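Local coordinates for latent form of PPO4 Tyrosinase (Agaricus bisporus var. bisporus H97, PDB 4OUA), which catalyses the o-hydroxylation of monophenols and the oxidation of the resulting o-diphenols to o-quinones at a two-copper centre, the first step of melanin synthesis, at residues B[394-399]-B[528-533]; B[427-432]-B[505-510]; B[433-438]-B[499-504]. All coordinates share one frame; numbering follows the deposited sequence.

Interaction 1 of 3, residues B[394-399]-B[528-533]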
# COMPACT_ATOMS: atom_id res chain seq x y z
N SER B 394 4.53 21.89 11.80
CA SER B 394 3.36 21.22 12.34
C SER B 394 2.08 21.94 11.94
O SER B 394 1.01 21.34 11.87
CB SER B 394 3.45 21.11 13.87
OG SER B 394 3.53 22.39 14.47
N ASP B 395 2.19 23.24 11.66
CA ASP B 395 1.05 24.03 11.23
C ASP B 395 0.65 23.67 9.80
O ASP B 395 -0.51 23.84 9.40
CB ASP B 395 1.35 25.52 11.32
CG ASP B 395 1.45 26.01 12.76
OD1 ASP B 395 0.77 25.43 13.64
OD2 ASP B 395 2.20 26.97 13.01
N PHE B 396 1.61 23.16 9.03
CA PHE B 396 1.38 22.80 7.64
C PHE B 396 1.11 21.31 7.47
O PHE B 396 0.39 20.90 6.56
CB PHE B 396 2.57 23.22 6.77
CG PHE B 396 2.65 24.70 6.52
CD1 PHE B 396 2.13 25.24 5.35
CD2 PHE B 396 3.24 25.54 7.44
CE1 PHE B 396 2.20 26.60 5.12
CE2 PHE B 396 3.32 26.90 7.21
CZ PHE B 396 2.80 27.43 6.05
N LYS B 397 1.71 20.50 8.34
CA LYS B 397 1.59 19.05 8.24
C LYS B 397 1.07 18.42 9.53
O LYS B 397 1.42 17.29 9.86
CB LYS B 397 2.95 18.44 7.87
CG LYS B 397 3.57 19.03 6.61
CD LYS B 397 2.67 18.82 5.40
CE LYS B 397 3.27 19.44 4.15
NZ LYS B 397 4.59 18.85 3.81
N GLY B 398 0.24 19.17 10.25
CA GLY B 398 -0.35 18.68 11.49
C GLY B 398 -1.48 19.57 11.96
O GLY B 398 -2.07 20.30 11.16
N VAL B 399 -1.79 19.50 13.25
CA VAL B 399 -2.82 20.37 13.83
C VAL B 399 -2.36 21.82 13.78
O VAL B 399 -1.27 22.15 14.22
CB VAL B 399 -3.14 19.98 15.28
CG1 VAL B 399 -1.87 19.92 16.12
CG2 VAL B 399 -4.14 20.95 15.88
N LEU B 528 4.29 27.17 0.03
CA LEU B 528 2.99 26.97 0.66
C LEU B 528 2.71 28.10 1.65
O LEU B 528 3.62 28.61 2.30
CB LEU B 528 2.94 25.63 1.38
CG LEU B 528 3.06 24.36 0.53
CD1 LEU B 528 2.89 23.13 1.40
CD2 LEU B 528 2.05 24.36 -0.60
N HIS B 529 1.44 28.48 1.75
CA HIS B 529 1.05 29.54 2.67
C HIS B 529 -0.28 29.23 3.36
O HIS B 529 -1.12 28.51 2.82
CB HIS B 529 0.99 30.89 1.95
CG HIS B 529 -0.09 30.99 0.92
ND1 HIS B 529 -1.34 31.51 1.19
CD2 HIS B 529 -0.11 30.64 -0.39
CE1 HIS B 529 -2.08 31.47 0.10
NE2 HIS B 529 -1.36 30.95 -0.88
N LEU B 530 -0.44 29.78 4.56
CA LEU B 530 -1.65 29.56 5.35
C LEU B 530 -2.30 30.89 5.74
O LEU B 530 -1.92 31.49 6.74
CB LEU B 530 -1.32 28.76 6.62
CG LEU B 530 -1.21 27.24 6.49
CD1 LEU B 530 -0.64 26.64 7.76
CD2 LEU B 530 -2.56 26.63 6.17
N PRO B 531 -3.27 31.34 4.93
CA PRO B 531 -4.05 32.54 5.23
C PRO B 531 -4.64 32.51 6.64
O PRO B 531 -4.94 31.43 7.15
CB PRO B 531 -5.15 32.51 4.17
CG PRO B 531 -4.52 31.81 3.02
CD PRO B 531 -3.62 30.77 3.62
N PRO B 532 -4.81 33.69 7.26
CA PRO B 532 -5.21 33.89 8.66
C PRO B 532 -6.36 32.99 9.13
O PRO B 532 -6.45 32.71 10.33
CB PRO B 532 -5.65 35.35 8.68
CG PRO B 532 -4.80 35.99 7.64
CD PRO B 532 -4.64 34.97 6.55
N GLY B 533 -7.20 32.53 8.21
CA GLY B 533 -8.37 31.75 8.59
C GLY B 533 -8.28 30.27 8.27
O GLY B 533 -8.81 29.44 9.01
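Phe396 and Leu530 are the nearest backbone positions, with their CA atoms 7.8 Å apart. This spacing is too wide for main-chain pairing, so side chains make the contact. Residues 394-397 lie on helix 388-397, and residues 528-530 on strand 520-530. The strand alternates: Leu528 and Leu530 aim CB toward the helix, while His529 aims its CB away. The Phe396 ring is the centre of the contact. Its CG stands beside the backbone N and anti to the carbonyl carbon (chi1 -74°), which brings the far end of the ring up to the strand. Leu530 CD1 sits over one ring face, 3.7 Å from the ring centroid and only 4° off the normal, a CH-pi contact. Strand 520-530 is an inner strand of a four-stranded antiparallel sheet, between 407-419 and 538-548, and helix 388-397 packs against this sheet. Leu407 and Met409 of strand 407-419 also touch the Phe396 side chain. Leu528 CB lies 3.9 Å from Phe396 CE1, and the backbone N of His529 lies at the ring edge, in plane. With an alanine at Phe396, Leu530 CD1 would probably lose its aromatic face, and a gap is likely to open beside Leu528. Next along the helix, Lys397 turns to other partners: its NZ forms a salt bridge with Asp411.

Interaction 2 of 3, residues B[427-432]-B[505-510]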
# COMPACT_ATOMS: atom_id res chain seq x y z
N PHE B 427 13.48 -2.96 -7.80
CA PHE B 427 14.62 -2.29 -7.17
C PHE B 427 14.15 -1.20 -6.22
O PHE B 427 12.95 -0.93 -6.10
CB PHE B 427 15.55 -1.69 -8.24
CG PHE B 427 14.93 -0.56 -9.02
CD1 PHE B 427 15.14 0.76 -8.64
CD2 PHE B 427 14.15 -0.82 -10.13
CE1 PHE B 427 14.57 1.79 -9.36
CE2 PHE B 427 13.58 0.21 -10.85
CZ PHE B 427 13.79 1.52 -10.46
N ALA B 428 15.10 -0.57 -5.53
CA ALA B 428 14.78 0.49 -4.58
C ALA B 428 15.83 1.60 -4.63
O ALA B 428 17.00 1.34 -4.93
CB ALA B 428 14.67 -0.07 -3.18
N ILE B 429 15.41 2.82 -4.33
CA ILE B 429 16.33 3.95 -4.30
C ILE B 429 16.47 4.49 -2.88
O ILE B 429 15.51 4.99 -2.30
CB ILE B 429 15.87 5.08 -5.24
CG1 ILE B 429 15.32 4.50 -6.54
CG2 ILE B 429 17.01 6.05 -5.51
CD1 ILE B 429 14.74 5.54 -7.48
N ILE B 430 17.67 4.38 -2.32
CA ILE B 430 17.92 4.76 -0.94
C ILE B 430 18.48 6.17 -0.82
O ILE B 430 19.44 6.52 -1.50
CB ILE B 430 18.89 3.77 -0.26
CG1 ILE B 430 18.50 2.33 -0.57
CG2 ILE B 430 18.95 4.02 1.24
CD1 ILE B 430 17.08 1.98 -0.20
N PHE B 431 17.88 6.98 0.05
CA PHE B 431 18.35 8.34 0.27
C PHE B 431 18.84 8.52 1.71
O PHE B 431 18.18 8.09 2.65
CB PHE B 431 17.23 9.35 -0.03
CG PHE B 431 16.69 9.26 -1.42
CD1 PHE B 431 17.23 10.03 -2.44
CD2 PHE B 431 15.64 8.40 -1.72
CE1 PHE B 431 16.73 9.94 -3.73
CE2 PHE B 431 15.14 8.31 -3.00
CZ PHE B 431 15.68 9.08 -4.01
N TYR B 432 19.98 9.18 1.86
CA TYR B 432 20.57 9.36 3.18
C TYR B 432 21.64 10.45 3.19
O TYR B 432 22.13 10.86 2.14
CB TYR B 432 21.17 8.04 3.68
CG TYR B 432 22.37 7.58 2.89
CD1 TYR B 432 23.65 7.65 3.43
CD2 TYR B 432 22.23 7.09 1.60
CE1 TYR B 432 24.75 7.23 2.71
CE2 TYR B 432 23.33 6.68 0.87
CZ TYR B 432 24.59 6.75 1.43
OH TYR B 432 25.68 6.33 0.71
N TYR B 505 22.16 9.51 -2.71
CA TYR B 505 21.23 8.40 -2.88
C TYR B 505 21.94 7.17 -3.43
O TYR B 505 23.15 7.19 -3.65
CB TYR B 505 20.07 8.80 -3.80
CG TYR B 505 20.46 8.96 -5.26
CD1 TYR B 505 20.23 7.93 -6.17
CD2 TYR B 505 21.03 10.13 -5.72
CE1 TYR B 505 20.57 8.07 -7.50
CE2 TYR B 505 21.37 10.28 -7.05
CZ TYR B 505 21.14 9.25 -7.93
OH TYR B 505 21.48 9.39 -9.26
N LYS B 506 21.18 6.11 -3.65
CA LYS B 506 21.76 4.80 -3.91
C LYS B 506 20.75 3.85 -4.53
O LYS B 506 19.80 3.42 -3.87
CB LYS B 506 22.31 4.23 -2.60
CG LYS B 506 23.01 2.88 -2.71
CD LYS B 506 23.53 2.44 -1.35
CE LYS B 506 24.26 1.11 -1.41
NZ LYS B 506 24.75 0.75 -0.05
N VAL B 507 20.94 3.54 -5.81
CA VAL B 507 20.02 2.65 -6.52
C VAL B 507 20.50 1.20 -6.41
O VAL B 507 21.49 0.82 -7.02
CB VAL B 507 19.88 3.04 -8.00
CG1 VAL B 507 18.96 2.07 -8.73
CG2 VAL B 507 19.36 4.47 -8.13
N VAL B 508 19.78 0.40 -5.63
CA VAL B 508 20.21 -0.96 -5.34
C VAL B 508 19.16 -2.02 -5.70
O VAL B 508 17.97 -1.85 -5.43
CB VAL B 508 20.56 -1.12 -3.85
CG1 VAL B 508 19.46 -0.54 -2.98
CG2 VAL B 508 20.81 -2.58 -3.51
N ALA B 509 19.63 -3.10 -6.31
CA ALA B 509 18.80 -4.27 -6.58
C ALA B 509 19.54 -5.52 -6.12
O ALA B 509 20.73 -5.68 -6.39
CB ALA B 509 18.45 -4.36 -8.05
N ASP B 510 18.84 -6.41 -5.43
CA ASP B 510 19.47 -7.56 -4.78
C ASP B 510 20.47 -7.08 -3.73
O ASP B 510 20.13 -6.32 -2.83
CB ASP B 510 20.16 -8.47 -5.80
CG ASP B 510 19.18 -9.32 -6.58
OD1 ASP B 510 18.09 -9.62 -6.05
OD2 ASP B 510 19.51 -9.71 -7.72
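Ala428 and Val508 form a hydrogen-bonded antiparallel pair, linked by two backbone bonds. Ala428 N donates to Val508 O at 3.1 Å, and Val508 N donates to Ala428 O at 3.0 Å. Further along, Ile430 N donates to Lys506 O at 2.8 Å in a nearly straight bond (179° at the hydrogen). Ile429 with Val507, between them, and Phe431 with Tyr505, beyond Ile430, are non-hydrogen-bonded pairs. Strands 428-433 and 503-509 are neighbours in a sheet of the tyrosinase C-terminal domain, with 446-451 on the other side of 428-433.

The apolar contacts fall on both faces of the sheet. On one face, Ile429 CG2 touches both Tyr505 CD1 (3.8 Å) and Val507 CG2 (3.9 Å). Phe431 CD1 and CE1 rest on Tyr505 CB. Tyr505 CG stands between the backbone N and the carbonyl carbon (chi1 71°), which carries the ring alongside Ile429. On the other face, Ile430 CG1 meets Val508 CG1 at 3.9 Å. The Lys506 chain runs extended, its end leading away from the partner strand.

Backbone bonds thus fix the register. The face of Ile429, Phe431, Tyr505 and Val507 is apolar and meets Ile521 of strand 520-530, while the Ile430 face is mixed.

Interaction 3 of 3, residues B[433-438]-B[499-504]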
# COMPACT_ATOMS: atom_id res chain seq x y z
N PHE B 433 22.00 10.91 4.38
CA PHE B 433 23.09 11.86 4.55
C PHE B 433 24.42 11.13 4.75
O PHE B 433 24.55 10.33 5.68
CB PHE B 433 22.82 12.79 5.73
CG PHE B 433 21.72 13.78 5.49
CD1 PHE B 433 21.44 14.23 4.21
CD2 PHE B 433 20.95 14.26 6.54
CE1 PHE B 433 20.43 15.14 3.98
CE2 PHE B 433 19.93 15.16 6.32
CZ PHE B 433 19.67 15.61 5.04
N ALA B 434 25.38 11.41 3.89
CA ALA B 434 26.68 10.75 3.97
C ALA B 434 27.73 11.65 4.63
O ALA B 434 28.92 11.54 4.34
CB ALA B 434 27.15 10.33 2.58
N ALA B 435 27.27 12.53 5.52
CA ALA B 435 28.17 13.44 6.22
C ALA B 435 28.73 12.79 7.48
O ALA B 435 29.19 13.48 8.39
CB ALA B 435 27.45 14.73 6.56
N ASP B 436 28.68 11.47 7.54
CA ASP B 436 29.19 10.73 8.68
C ASP B 436 30.06 9.56 8.23
O ASP B 436 31.27 9.53 8.48
CB ASP B 436 28.05 10.22 9.56
CG ASP B 436 28.53 9.37 10.72
OD1 ASP B 436 27.73 8.54 11.21
OD2 ASP B 436 29.70 9.52 11.13
N GLY B 437 29.44 8.60 7.55
CA GLY B 437 30.15 7.43 7.07
C GLY B 437 29.50 6.80 5.85
O GLY B 437 28.36 7.13 5.51
N SER B 438 30.23 5.90 5.20
CA SER B 438 29.73 5.24 4.01
C SER B 438 28.89 4.01 4.36
O SER B 438 28.11 3.52 3.55
CB SER B 438 30.89 4.84 3.09
OG SER B 438 31.66 5.97 2.72
N LYS B 499 24.02 20.17 1.02
CA LYS B 499 25.39 19.98 0.54
C LYS B 499 26.35 19.71 1.70
O LYS B 499 27.23 18.86 1.59
CB LYS B 499 25.85 21.21 -0.24
CG LYS B 499 25.34 21.25 -1.67
CD LYS B 499 25.92 20.10 -2.48
CE LYS B 499 27.44 20.10 -2.43
NZ LYS B 499 28.02 18.94 -3.16
N GLU B 500 26.16 20.43 2.80
CA GLU B 500 27.03 20.28 3.97
C GLU B 500 26.89 18.90 4.61
O GLU B 500 27.85 18.35 5.14
CB GLU B 500 26.73 21.38 4.99
CG GLU B 500 27.09 22.78 4.51
CD GLU B 500 26.76 23.85 5.53
OE1 GLU B 500 25.94 23.59 6.43
OE2 GLU B 500 27.34 24.96 5.43
N LYS B 501 25.68 18.35 4.57
CA LYS B 501 25.44 17.01 5.09
C LYS B 501 25.54 15.96 3.99
O LYS B 501 25.33 14.77 4.23
CB LYS B 501 24.07 16.93 5.77
CG LYS B 501 24.11 17.20 7.27
CD LYS B 501 22.79 16.88 7.93
CE LYS B 501 22.92 16.88 9.45
NZ LYS B 501 23.40 18.19 9.97
N LYS B 502 25.86 16.42 2.78
CA LYS B 502 26.07 15.54 1.64
C LYS B 502 24.90 14.59 1.40
O LYS B 502 25.01 13.39 1.62
CB LYS B 502 27.36 14.72 1.83
CG LYS B 502 28.63 15.54 1.77
CD LYS B 502 29.86 14.65 1.82
CE LYS B 502 31.14 15.44 1.61
NZ LYS B 502 32.33 14.55 1.57
N LEU B 503 23.78 15.14 0.94
CA LEU B 503 22.63 14.33 0.57
C LEU B 503 22.97 13.44 -0.62
O LEU B 503 23.16 13.93 -1.73
CB LEU B 503 21.42 15.21 0.25
CG LEU B 503 20.26 14.48 -0.44
CD1 LEU B 503 19.73 13.37 0.45
CD2 LEU B 503 19.16 15.46 -0.82
N SER B 504 23.04 12.14 -0.38
CA SER B 504 23.36 11.19 -1.44
C SER B 504 22.33 10.08 -1.52
O SER B 504 21.70 9.74 -0.52
CB SER B 504 24.76 10.60 -1.23
OG SER B 504 24.87 10.01 0.05
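The Phe433 ring lies against Lys501, and this is the tight part of the contact. Lys501 CB stands over one ring face, offset toward the rim, 4.1 Å from the ring centroid and 16° off the normal. Further along the same chain, Lys501 CD meets Phe433 CD2 at 3.5 Å, so the aliphatic stem of the lysine crosses the aromatic ring. Leu503 closes the ring's edge: its CA lies there in plane, and its CB is 3.9 Å from Phe433 CE1. Phe433 CG sits beside its backbone N and anti to the carbonyl carbon (chi1 -71°), which puts one face under Lys501 and an edge against Leu503. A backbone hydrogen bond runs from Ala434 N to Lys502 O, 3.0 Å long and nearly straight (175° at the hydrogen). Ala434 CB lies 3.4 Å from the OG of buried Ser504.

Lys502 stands at the C-terminal end of helix 491-500. Its phi is positive, and two bonds reach back into the last turn, a Schellman motif. The chain then turns into strand 503-509, and Leu503 forms a non-hydrogen-bonded antiparallel pair with Phe433. Leu503 also packs on Leu552.

The other side is looser and faces solvent. Ala435 is exposed; its methyl group lies against Lys501. Lys502 is exposed as well, and its extended chain leads away past Ala434. Glu500 barely contributes, and its carboxylate pairs with Arg496.

In the fold
Interaction 3 continues the strand pair of interaction 2 through Phe433 and Leu503 into the following loop and the end of helix 491-500. Their centres are 15 Å apart. They join where Tyr432 O lies 3.0 Å from Ser504 N, probably a hydrogen bond. Interaction 1 stands apart: its nearest atoms are about 16 Å from interaction 2 and about 15 Å from interaction 3. Strand 520-530 links the regions, since Ile521 packs on interaction 2 and Leu528 and Leu530 belong to interaction 1. Interaction 2 comes near the active site, with the Ala428 side chain about 11 Å from that of His254, a copper ligand that probably also contacts substrate. Interactions 1 and 3 lie away from the copper centre and the other metal and ligand sites.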